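Local coordinates for protein 1-deoxy-D-xylulose 5-phosphate reductoisomerase (Moraxella catarrhalis, PDB 4ZQG) that catalyses the NAD(P)H-dependent rearrangement and reduction of 1-deoxy-D-xylulose 5-phosphate to 2-C-methyl-D-erythritol 4-phosphate in the MEP pathway of isoprenoid synthesis, at residues S8-G13 and D99-A104; G19-A24 and D279-I284; S226-N231 and F319-L324; V259-V264 and L272-T277. All coordinates share one frame; numbering follows the deposited sequence.

Interaction 1 of 4, residues S8-G13 and D99-A104; sequences SLAILG and DTVVAA. With NAD (nicotinamide-adenine-dinucleotide), chain C.
Leu12 carries its CG anti to the carbonyl carbon (chi1 -62°) and Val101 its CG1 anti to the backbone N (chi1 175°), which brings the two branched side chains together with Leu12 CG 4.0 Å from Val101 CG1. They belong to neighbouring parallel strands, 7-12 and 100-103, at the centre of a Rossmann-type nucleotide-binding sheet. Five backbone bonds join the strands in an unbroken alternation: Ser8 O accepts from Thr100 N, Thr100 O from Ala10 N (2.8 Å), Ala10 O from Val102 N, Val102 O from Leu12 N, and Leu12 O from Ala104 N. Leu9 and Ile11 turn their own backbone groups the other way, to strand 33-39. At the N-terminal end the pairing is finished by a side chain, Asp99 OD1 taking the N-H of Ser8 at 3.0 Å from above the carboxylate plane.

The side chains divide between two faces. Leu9 and Thr100 lie side by side, with Leu9 CD1 3.9 Å from Thr100 CB; they share their face with Ile11 and Val102, and helix 17-26 packs on Leu9 and Ile11. Ala10, Leu12, Val101 and Ala103 form the other face, where helix 111-120 packs on Leu12, Val101 and Ala103.

Beyond the strands the chain opens onto the dinucleotide. Gly13, the first glycine of the GxxGxxG fingerprint, has a positive phi of 93° and lies beside Ala104 at the strand ends that face the bound NAD. Here Ala104 O comes 3.4 Å from NAD C5D, and Gly13 O approaches the ribose hydroxyl NAD O3B to 3.2 Å.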
# COMPACT_ATOMS: atom_id res chain seq x y z
N SER A 8 22.24 0.10 19.90
CA SER A 8 22.26 1.12 20.91
C SER A 8 21.31 2.26 20.56
O SER A 8 21.39 2.80 19.48
CB SER A 8 23.68 1.63 20.99
OG SER A 8 23.80 2.66 21.94
N LEU A 9 20.42 2.63 21.48
CA LEU A 9 19.45 3.71 21.28
C LEU A 9 19.64 4.93 22.16
O LEU A 9 19.81 4.79 23.35
CB LEU A 9 18.06 3.19 21.62
CG LEU A 9 17.19 2.65 20.52
CD1 LEU A 9 17.98 1.78 19.54
CD2 LEU A 9 16.06 1.88 21.16
N ALA A 10 19.54 6.12 21.58
CA ALA A 10 19.33 7.34 22.35
C ALA A 10 17.94 7.80 22.05
O ALA A 10 17.61 7.96 20.88
CB ALA A 10 20.32 8.41 21.94
N ILE A 11 17.13 8.01 23.07
CA ILE A 11 15.77 8.51 22.88
C ILE A 11 15.64 9.94 23.40
O ILE A 11 15.51 10.18 24.58
CB ILE A 11 14.74 7.62 23.56
CG1 ILE A 11 14.86 6.20 23.02
CG2 ILE A 11 13.35 8.17 23.34
CD1 ILE A 11 14.02 5.20 23.77
N LEU A 12 15.72 10.88 22.47
CA LEU A 12 15.65 12.26 22.83
C LEU A 12 14.20 12.60 22.93
O LEU A 12 13.48 12.52 21.95
CB LEU A 12 16.33 13.10 21.76
CG LEU A 12 17.81 12.89 21.50
CD1 LEU A 12 18.42 14.19 21.03
CD2 LEU A 12 18.55 12.52 22.75
N GLY A 13 13.75 13.00 24.10
CA GLY A 13 12.32 13.31 24.31
C GLY A 13 11.59 12.08 24.82
O GLY A 13 10.44 11.88 24.52
N ASP A 99 24.03 4.01 18.32
CA ASP A 99 23.71 3.67 16.93
C ASP A 99 22.53 4.50 16.43
O ASP A 99 22.58 5.04 15.34
CB ASP A 99 23.32 2.19 16.77
CG ASP A 99 24.45 1.22 17.08
OD1 ASP A 99 24.16 0.13 17.58
OD2 ASP A 99 25.64 1.52 16.83
N THR A 100 21.47 4.59 17.21
CA THR A 100 20.21 5.10 16.69
C THR A 100 19.64 6.19 17.56
O THR A 100 19.64 6.05 18.74
CB THR A 100 19.20 3.96 16.51
OG1 THR A 100 19.75 3.02 15.57
CG2 THR A 100 17.86 4.47 15.94
N VAL A 101 19.16 7.27 16.96
CA VAL A 101 18.60 8.36 17.72
C VAL A 101 17.17 8.49 17.31
O VAL A 101 16.87 8.58 16.12
CB VAL A 101 19.26 9.69 17.44
CG1 VAL A 101 18.54 10.79 18.18
CG2 VAL A 101 20.71 9.66 17.87
N VAL A 102 16.30 8.52 18.30
CA VAL A 102 14.91 8.77 18.13
C VAL A 102 14.73 10.26 18.47
O VAL A 102 14.88 10.66 19.60
CB VAL A 102 14.15 7.85 19.08
CG1 VAL A 102 12.65 8.13 19.09
CG2 VAL A 102 14.47 6.41 18.72
N ALA A 103 14.42 11.07 17.48
CA ALA A 103 14.35 12.50 17.65
C ALA A 103 12.95 12.88 18.02
O ALA A 103 12.17 13.13 17.15
CB ALA A 103 14.72 13.16 16.34
N ALA A 104 12.61 12.93 19.30
CA ALA A 104 11.21 13.23 19.70
C ALA A 104 11.06 14.42 20.59
O ALA A 104 10.09 14.49 21.31
CB ALA A 104 10.54 12.03 20.35
PA NAD C . 5.31 15.80 23.97
O1A NAD C . 4.93 17.22 24.21
O2A NAD C . 4.44 14.67 24.45
O5B NAD C . 6.84 15.51 24.40
C5B NAD C . 7.94 16.29 23.99
C4B NAD C . 9.26 15.73 24.55
O4B NAD C . 10.29 16.69 24.26
C3B NAD C . 9.24 15.51 26.07
O3B NAD C . 9.99 14.36 26.46
C2B NAD C . 9.91 16.77 26.60
O2B NAD C . 10.72 16.54 27.76
C1B NAD C . 10.80 17.26 25.46
N9A NAD C . 10.84 18.75 25.40
C8A NAD C . 9.78 19.57 25.42
N7A NAD C . 10.16 20.87 25.36
C5A NAD C . 11.49 20.90 25.32
C6A NAD C . 12.49 22.00 25.27
N6A NAD C . 12.08 23.31 25.24
N1A NAD C . 13.78 21.60 25.26
C2A NAD C . 14.15 20.29 25.31
N3A NAD C . 13.30 19.24 25.37
C4A NAD C . 11.96 19.50 25.37
O3 NAD C . 5.50 15.69 22.36
PN NAD C . 4.98 14.55 21.35
O1N NAD C . 3.49 14.80 21.20
O2N NAD C . 5.60 13.24 21.75
O5D NAD C . 5.73 15.11 20.04
C5D NAD C . 7.10 14.83 19.78
C4D NAD C . 7.44 15.15 18.33
O4D NAD C . 7.00 14.12 17.44
C3D NAD C . 6.76 16.43 17.89
O3D NAD C . 7.66 17.09 17.00
C2D NAD C . 5.50 15.97 17.21
O2D NAD C . 5.01 16.96 16.28
C1D NAD C . 5.95 14.65 16.59
N1N NAD C . 4.85 13.68 16.45
C2N NAD C . 4.18 13.22 17.53
C3N NAD C . 3.10 12.32 17.39
C7N NAD C . 2.34 11.77 18.57
O7N NAD C . 1.63 10.79 18.42
N7N NAD C . 2.47 12.33 19.77
C4N NAD C . 2.75 11.91 16.11
C5N NAD C . 3.46 12.38 15.04
C6N NAD C . 4.51 13.27 15.21

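Interaction 2 of 4, residues G19-A24 and D279-I284; sequences GDSTLA and DMKTPI. With NAD (nicotinamide-adenine-dinucleotide), chain C.
Beside the nicotinamide end of the cofactor pocket, Ser21 and Thr22 of one helix pack against Lys281 and Ile284 of another. Ile284 points at the first helix and lays its two branches against Ser21 and Thr22: CD1 lies 3.6 Å from Ser21 CB, while CG2 meets Thr22 OG1 at 3.8 Å, the side chains of Thr22 and Ile284 crossing at about a right angle. Thr22 OG1 has its polar partner within its own helix, at Ile18 O, so towards Ile284 it acts as packing surface. The aliphatic part of Lys281 runs alongside the same helix, its CG 3.9 Å from Ser21 CB and its CD close to Ala24 CB.

Helix 17-26 is the first helix of the Rossmann fold, following the glycine-rich turn at the dinucleotide, whereas helix 281-289 comes from a region far along the sequence, so the contact joins two distant parts of the chain beside the cofactor. The second helix is capped by Asp279: its OD2 accepts from Lys281 N at 2.9 Å through the anti lone pair, in the manner of an Asx turn. Bends at chi3 and chi4 (-65° and -68°) curl the Lys281 chain back, and NZ forms a salt bridge with the syn side of the same carboxylate. OD2 is thus gripped by two donors, which fixes the rotation of the acid.

Between these two residues Met280 reaches the ligands. Its chain, bent at chi2 and chi3, leads away from helix 17-26 and lays SD 3.8 Å from NAD C4N, the carbon that carries the hydride, with the fosmidomycin also in touch and Trp216 alongside.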
# COMPACT_ATOMS: atom_id res chain seq x y z
N GLY A 19 7.81 9.15 23.18
CA GLY A 19 8.70 8.38 24.05
C GLY A 19 8.03 7.23 24.72
O GLY A 19 8.57 6.14 24.75
N ASP A 20 6.84 7.46 25.27
CA ASP A 20 6.05 6.35 25.83
C ASP A 20 5.89 5.19 24.84
O ASP A 20 6.12 4.04 25.23
CB ASP A 20 4.66 6.83 26.25
CG ASP A 20 4.66 7.65 27.53
OD1 ASP A 20 3.59 8.22 27.82
OD2 ASP A 20 5.67 7.75 28.26
N SER A 21 5.50 5.48 23.58
CA SER A 21 5.25 4.43 22.61
C SER A 21 6.51 3.70 22.24
O SER A 21 6.46 2.49 22.06
CB SER A 21 4.65 4.99 21.34
OG SER A 21 3.33 5.46 21.56
N THR A 22 7.62 4.43 22.10
CA THR A 22 8.92 3.83 21.77
C THR A 22 9.26 2.85 22.86
O THR A 22 9.54 1.67 22.62
CB THR A 22 9.98 4.93 21.64
OG1 THR A 22 9.51 5.92 20.72
CG2 THR A 22 11.28 4.41 21.15
N LEU A 23 9.18 3.32 24.08
CA LEU A 23 9.58 2.48 25.21
C LEU A 23 8.68 1.30 25.31
O LEU A 23 9.13 0.22 25.70
CB LEU A 23 9.65 3.28 26.54
CG LEU A 23 10.83 4.27 26.49
CD1 LEU A 23 10.88 5.28 27.62
CD2 LEU A 23 12.12 3.51 26.36
N ALA A 24 7.40 1.47 24.94
CA ALA A 24 6.46 0.33 25.05
C ALA A 24 6.88 -0.79 24.12
O ALA A 24 6.70 -1.97 24.45
CB ALA A 24 5.04 0.77 24.83
N ASP A 279 -2.15 4.36 15.93
CA ASP A 279 -1.40 4.05 17.06
C ASP A 279 0.03 4.18 16.64
O ASP A 279 0.51 3.36 15.85
CB ASP A 279 -1.62 2.61 17.44
CG ASP A 279 -0.95 2.26 18.80
OD1 ASP A 279 -1.68 1.86 19.69
OD2 ASP A 279 0.29 2.42 18.98
N MET A 280 0.77 5.11 17.22
CA MET A 280 2.13 5.36 16.76
C MET A 280 3.11 4.23 16.98
O MET A 280 4.23 4.31 16.51
CB MET A 280 2.69 6.62 17.43
CG MET A 280 2.02 7.92 17.01
SD MET A 280 2.09 8.26 15.24
CE MET A 280 3.83 8.37 14.92
N LYS A 281 2.74 3.18 17.72
CA LYS A 281 3.65 2.04 17.83
C LYS A 281 3.90 1.35 16.50
O LYS A 281 4.98 0.79 16.30
CB LYS A 281 3.16 1.02 18.85
CG LYS A 281 3.24 1.52 20.27
CD LYS A 281 2.98 0.43 21.32
CE LYS A 281 1.57 -0.10 21.25
NZ LYS A 281 0.57 0.92 21.68
N THR A 282 2.94 1.42 15.58
CA THR A 282 3.13 0.80 14.26
C THR A 282 4.29 1.45 13.52
O THR A 282 5.25 0.77 13.19
CB THR A 282 1.82 0.77 13.46
OG1 THR A 282 0.97 -0.28 13.94
CG2 THR A 282 2.10 0.51 12.05
N PRO A 283 4.23 2.76 13.25
CA PRO A 283 5.36 3.38 12.55
C PRO A 283 6.66 3.37 13.32
O PRO A 283 7.73 3.29 12.72
CB PRO A 283 4.91 4.81 12.36
CG PRO A 283 3.72 4.98 13.22
CD PRO A 283 3.08 3.65 13.33
N ILE A 284 6.60 3.43 14.65
CA ILE A 284 7.85 3.42 15.42
C ILE A 284 8.45 2.04 15.24
O ILE A 284 9.61 1.90 14.95
CB ILE A 284 7.61 3.76 16.91
CG1 ILE A 284 7.11 5.19 17.02
CG2 ILE A 284 8.90 3.66 17.75
CD1 ILE A 284 6.52 5.50 18.36
PA NAD C . 5.31 15.80 23.97
O1A NAD C . 4.93 17.22 24.21
O2A NAD C . 4.44 14.67 24.45
O5B NAD C . 6.84 15.51 24.40
C5B NAD C . 7.94 16.29 23.99
C4B NAD C . 9.26 15.73 24.55
O4B NAD C . 10.29 16.69 24.26
C3B NAD C . 9.24 15.51 26.07
O3B NAD C . 9.99 14.36 26.46
C2B NAD C . 9.91 16.77 26.60
O2B NAD C . 10.72 16.54 27.76
C1B NAD C . 10.80 17.26 25.46
N9A NAD C . 10.84 18.75 25.40
C8A NAD C . 9.78 19.57 25.42
N7A NAD C . 10.16 20.87 25.36
C5A NAD C . 11.49 20.90 25.32
C6A NAD C . 12.49 22.00 25.27
N6A NAD C . 12.08 23.31 25.24
N1A NAD C . 13.78 21.60 25.26
C2A NAD C . 14.15 20.29 25.31
N3A NAD C . 13.30 19.24 25.37
C4A NAD C . 11.96 19.50 25.37
O3 NAD C . 5.50 15.69 22.36
PN NAD C . 4.98 14.55 21.35
O1N NAD C . 3.49 14.80 21.20
O2N NAD C . 5.60 13.24 21.75
O5D NAD C . 5.73 15.11 20.04
C5D NAD C . 7.10 14.83 19.78
C4D NAD C . 7.44 15.15 18.33
O4D NAD C . 7.00 14.12 17.44
C3D NAD C . 6.76 16.43 17.89
O3D NAD C . 7.66 17.09 17.00
C2D NAD C . 5.50 15.97 17.21
O2D NAD C . 5.01 16.96 16.28
C1D NAD C . 5.95 14.65 16.59
N1N NAD C . 4.85 13.68 16.45
C2N NAD C . 4.18 13.22 17.53
C3N NAD C . 3.10 12.32 17.39
C7N NAD C . 2.34 11.77 18.57
O7N NAD C . 1.63 10.79 18.42
N7N NAD C . 2.47 12.33 19.77
C4N NAD C . 2.75 11.91 16.11
C5N NAD C . 3.46 12.38 15.04
C6N NAD C . 4.51 13.27 15.21

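Interaction 3 of 4, residues S226-N231 and F319-L324; sequences SATMMN and FACLKL. With FOM (3-[formyl(hydroxy)amino]propylphosphonic acid), chain E.
Met229 and Phe319 form a Met-aromatic contact in which the methionine tip covers the ring. Met229 CE stands almost exactly above the centroid of Phe319, 3.7 Å from it, while SD lies further off centre over the same face. CG of Met229 is anti to the backbone N (chi1 -162°), and bends further out lead the chain over the ring. Leu322 CD2 closes on SD at 3.8 Å, so the thioether is wedged between an aromatic face and an isobutyl branch. The rim of the ring is met by backbone: Thr228 O is 3.5 Å from Phe319 CD2.

On the other flank Cys321 is the bump, filling the hollow between Thr228 and Met230. Its CB touches Met230 CE at 3.5 Å and Thr228 O at 3.6 Å. An ST turn, Thr228 OG1 accepting from Met230 N, shapes this hollow where Met229, with positive phi, breaks the helix.

Ser226 OG and Asn231 ND2, flanking the break, hydrogen-bond fosmidomycin. The kink between helices 220-228 and 230-243 therefore has the inhibitor's phosphonate on one side and the start of helix 320-331 on the other, with helix 359-368 against Thr228 and helix 333-351 against Met230.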
# COMPACT_ATOMS: atom_id res chain seq x y z
N SER A 226 -3.48 19.79 14.90
CA SER A 226 -4.42 18.95 14.20
C SER A 226 -5.79 19.63 14.13
O SER A 226 -6.41 19.67 13.09
CB SER A 226 -4.47 17.58 14.86
OG SER A 226 -5.54 16.86 14.32
N ALA A 227 -6.23 20.20 15.25
CA ALA A 227 -7.46 21.00 15.26
C ALA A 227 -7.54 22.11 14.17
O ALA A 227 -8.59 22.32 13.61
CB ALA A 227 -7.67 21.60 16.65
N THR A 228 -6.44 22.83 13.93
CA THR A 228 -6.38 23.96 12.95
C THR A 228 -5.94 23.51 11.56
O THR A 228 -6.04 24.26 10.59
CB THR A 228 -5.35 25.04 13.37
OG1 THR A 228 -4.01 24.54 13.21
CG2 THR A 228 -5.52 25.46 14.81
N MET A 229 -5.41 22.29 11.51
CA MET A 229 -4.89 21.69 10.30
C MET A 229 -3.51 22.21 9.91
O MET A 229 -2.96 21.84 8.88
CB MET A 229 -5.85 21.81 9.14
CG MET A 229 -5.52 20.82 8.02
SD MET A 229 -6.89 20.05 7.13
CE MET A 229 -7.87 19.54 8.53
N MET A 230 -2.91 23.03 10.76
CA MET A 230 -1.53 23.36 10.59
C MET A 230 -0.63 22.13 10.65
O MET A 230 0.46 22.14 10.06
CB MET A 230 -1.12 24.36 11.67
CG MET A 230 0.34 24.79 11.61
SD MET A 230 0.71 25.53 10.01
CE MET A 230 -0.04 27.15 10.18
N ASN A 231 -1.04 21.06 11.35
CA ASN A 231 -0.24 19.83 11.41
C ASN A 231 -0.00 19.24 10.00
O ASN A 231 1.10 18.78 9.68
CB ASN A 231 -0.89 18.79 12.31
CG ASN A 231 -0.05 17.51 12.43
OD1 ASN A 231 1.13 17.54 12.79
ND2 ASN A 231 -0.65 16.38 12.07
N PHE A 319 -9.71 25.99 6.84
CA PHE A 319 -8.40 25.59 7.38
C PHE A 319 -7.25 26.37 6.74
O PHE A 319 -6.37 25.80 6.10
CB PHE A 319 -8.19 24.09 7.20
CG PHE A 319 -9.17 23.26 7.96
CD1 PHE A 319 -10.12 22.52 7.29
CD2 PHE A 319 -9.15 23.23 9.33
CE1 PHE A 319 -11.03 21.75 7.99
CE2 PHE A 319 -10.05 22.46 10.04
CZ PHE A 319 -10.99 21.72 9.37
N ALA A 320 -7.27 27.69 6.97
CA ALA A 320 -6.33 28.63 6.39
C ALA A 320 -4.88 28.26 6.66
O ALA A 320 -4.00 28.48 5.82
CB ALA A 320 -6.62 30.02 6.92
N CYS A 321 -4.64 27.68 7.83
CA CYS A 321 -3.33 27.20 8.19
C CYS A 321 -2.73 26.35 7.09
O CYS A 321 -1.54 26.42 6.83
CB CYS A 321 -3.39 26.43 9.51
SG CYS A 321 -3.27 27.53 10.94
N LEU A 322 -3.58 25.56 6.43
CA LEU A 322 -3.12 24.72 5.30
C LEU A 322 -2.83 25.51 4.00
O LEU A 322 -1.80 25.28 3.36
CB LEU A 322 -4.13 23.61 5.06
CG LEU A 322 -3.71 22.51 4.11
CD1 LEU A 322 -2.31 21.97 4.37
CD2 LEU A 322 -4.76 21.43 4.24
N LYS A 323 -3.69 26.46 3.63
CA LYS A 323 -3.33 27.42 2.57
C LYS A 323 -1.95 28.03 2.86
O LYS A 323 -1.08 28.07 2.00
CB LYS A 323 -4.36 28.55 2.47
CG LYS A 323 -5.19 28.65 1.22
CD LYS A 323 -6.50 29.46 1.44
CE LYS A 323 -6.31 30.93 1.87
N LEU A 324 -1.76 28.48 4.12
CA LEU A 324 -0.60 29.30 4.46
C LEU A 324 0.66 28.46 4.48
O LEU A 324 1.74 28.94 4.16
CB LEU A 324 -0.82 30.02 5.78
CG LEU A 324 -2.06 30.93 5.83
CD1 LEU A 324 -2.43 31.32 7.26
CD2 LEU A 324 -1.86 32.18 5.02
O2 FOM E . 0.26 13.63 13.04
N1 FOM E . -0.41 12.51 13.49
C1 FOM E . 0.05 11.34 13.30
O1 FOM E . 1.10 11.16 12.70
C2 FOM E . -1.70 12.78 14.11
C3 FOM E . -2.42 13.41 12.92
C4 FOM E . -3.74 14.00 13.31
PA1 FOM E . -4.34 14.79 11.83
OP1 FOM E . -4.60 13.64 10.77
OP2 FOM E . -3.25 15.57 11.23
OP3 FOM E . -5.66 15.72 12.03
O HOH W 1 -6.72 27.10 10.48

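Interaction 4 of 4, residues V259-V264 and L272-T277; sequences VVHSLV and LAQLGT
His261 and Gln274 are tied twice, by backbone and by side chain. Gln274 O accepts from His261 N at 2.9 Å, and Gln274 OE1 from His261 ND1 at 2.7 Å in a nearly straight bond (163°). The amide oxygen lies in the plane of the imidazole, and the donor in that of the amide, although the two planes are turned 38° apart. Gln274 CG is anti to its backbone N, and the chain then bends at chi2 (-91°), which brings OE1 back over the neighbouring strand. Val259 O sits 3.3 Å above the centre of the His261 ring, and on the same oxygen Gly276 N makes a bond of 3.1 Å; the ring is thus held by its edge and covered on one face.

The histidine sits at an irregularity in the strand. Val260 pairs with Leu275 and Leu263 with Ala273, both as non-hydrogen-bonded pairs, so His261 and Ser262 together stand opposite the single residue Gln274: a beta bulge in an antiparallel hairpin. Beyond it regular pairing continues to the hydrogen-bonded pair Val264 and Leu272, whose bonds include Val264 N to Leu272 O at 2.7 Å. On the face away from Gln274 the apolar side chains mesh, Leu263 CD2 being 3.7 Å from Ala273 CB and Val260 CG2 3.8 Å from Leu275 CG.

Strand 182-189 flanks the hairpin through strand 260-266. Helix 155-162, which carries the magnesium ligand Glu156, packs over His261, Ser262 and Gln274, while Phe311 of strand 307-311 reaches Val260. Residues Leu272 to Leu275 pair antiparallel with a strand of the second subunit, continuing the sheet across the dimer.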
# COMPACT_ATOMS: atom_id res chain seq x y z
N VAL A 259 -7.78 5.77 9.45
CA VAL A 259 -7.38 4.42 9.10
C VAL A 259 -6.39 4.40 7.97
O VAL A 259 -5.34 3.77 8.07
CB VAL A 259 -8.61 3.60 8.78
CG1 VAL A 259 -8.22 2.29 8.14
CG2 VAL A 259 -9.37 3.37 10.08
N VAL A 260 -6.70 5.10 6.89
CA VAL A 260 -5.77 5.27 5.80
C VAL A 260 -4.82 6.39 6.16
O VAL A 260 -5.25 7.52 6.28
CB VAL A 260 -6.47 5.58 4.44
CG1 VAL A 260 -5.41 5.72 3.38
CG2 VAL A 260 -7.45 4.49 4.03
N HIS A 261 -3.53 6.08 6.27
CA HIS A 261 -2.57 7.05 6.74
C HIS A 261 -1.82 7.88 5.71
O HIS A 261 -1.17 8.85 6.06
CB HIS A 261 -1.59 6.38 7.70
CG HIS A 261 -2.27 5.79 8.89
ND1 HIS A 261 -2.05 4.51 9.33
CD2 HIS A 261 -3.25 6.29 9.67
CE1 HIS A 261 -2.84 4.26 10.36
NE2 HIS A 261 -3.57 5.33 10.59
N SER A 262 -1.90 7.52 4.45
CA SER A 262 -1.43 8.33 3.33
C SER A 262 -1.29 7.40 2.15
O SER A 262 -1.43 6.18 2.32
CB SER A 262 -0.11 9.07 3.61
OG SER A 262 -0.40 10.32 4.19
N LEU A 263 -1.09 7.99 0.97
CA LEU A 263 -0.95 7.21 -0.25
C LEU A 263 0.15 7.72 -1.16
O LEU A 263 0.57 8.89 -1.08
CB LEU A 263 -2.28 7.12 -1.00
CG LEU A 263 -3.56 6.96 -0.17
CD1 LEU A 263 -4.12 8.31 0.19
CD2 LEU A 263 -4.61 6.19 -0.93
N VAL A 264 0.65 6.82 -2.00
CA VAL A 264 1.51 7.16 -3.07
C VAL A 264 0.87 6.74 -4.37
O VAL A 264 0.63 5.57 -4.61
CB VAL A 264 2.83 6.43 -2.93
CG1 VAL A 264 3.70 6.71 -4.13
CG2 VAL A 264 3.52 6.91 -1.66
N LEU A 272 -0.68 3.13 -3.77
CA LEU A 272 -0.23 2.35 -2.60
C LEU A 272 -0.47 3.15 -1.36
O LEU A 272 -0.12 4.33 -1.28
CB LEU A 272 1.23 1.99 -2.69
CG LEU A 272 1.47 1.13 -3.92
CD1 LEU A 272 2.84 0.51 -3.81
CD2 LEU A 272 0.42 0.04 -4.12
N ALA A 273 -1.16 2.53 -0.42
CA ALA A 273 -1.49 3.17 0.83
C ALA A 273 -1.11 2.28 2.01
O ALA A 273 -1.11 1.05 1.89
CB ALA A 273 -2.96 3.45 0.85
N GLN A 274 -0.80 2.91 3.15
CA GLN A 274 -0.68 2.23 4.45
C GLN A 274 -1.93 2.45 5.28
O GLN A 274 -2.36 3.57 5.45
CB GLN A 274 0.54 2.75 5.16
CG GLN A 274 1.10 1.91 6.30
CD GLN A 274 0.53 2.24 7.67
OE1 GLN A 274 -0.39 3.02 7.83
NE2 GLN A 274 1.06 1.58 8.67
N LEU A 275 -2.56 1.36 5.71
CA LEU A 275 -3.72 1.39 6.62
C LEU A 275 -3.29 0.76 7.98
O LEU A 275 -2.34 -0.04 8.06
CB LEU A 275 -4.93 0.60 6.08
CG LEU A 275 -5.87 1.22 5.03
CD1 LEU A 275 -5.12 1.38 3.73
CD2 LEU A 275 -7.10 0.37 4.78
N GLY A 276 -4.02 1.10 9.03
CA GLY A 276 -3.73 0.56 10.35
C GLY A 276 -4.54 1.27 11.42
O GLY A 276 -5.16 2.30 11.14
N THR A 277 -4.54 0.74 12.64
CA THR A 277 -5.25 1.46 13.65
C THR A 277 -4.32 2.59 13.91
O THR A 277 -3.12 2.44 13.74
CB THR A 277 -5.57 0.66 14.91
OG1 THR A 277 -4.42 0.64 15.75
CG2 THR A 277 -5.96 -0.73 14.57

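Interactions 1 and 2 share the bound NAD and touch directly: Ile11 CD1 of the sheet packs 3.6 Å from Leu23 CD2 of the helix that follows it. Interaction 2 also leads to interaction 4, since strand 271-275 runs into helix 281-289 and Thr282 CG2 meets Gln274 NE2 at 3.7 Å. Interaction 3 stands apart, its centre about 29 Å from that of interaction 1, across the middle of the chain. Fosmidomycin lies between interactions 2 and 3, whose nearest atoms are about 9 Å apart: residues 226-231 bond it and Met280 touches it, with the side chain of His261 about 7 Å away. Interaction 4 lies within the chain loops closed by interactions 2 and 3.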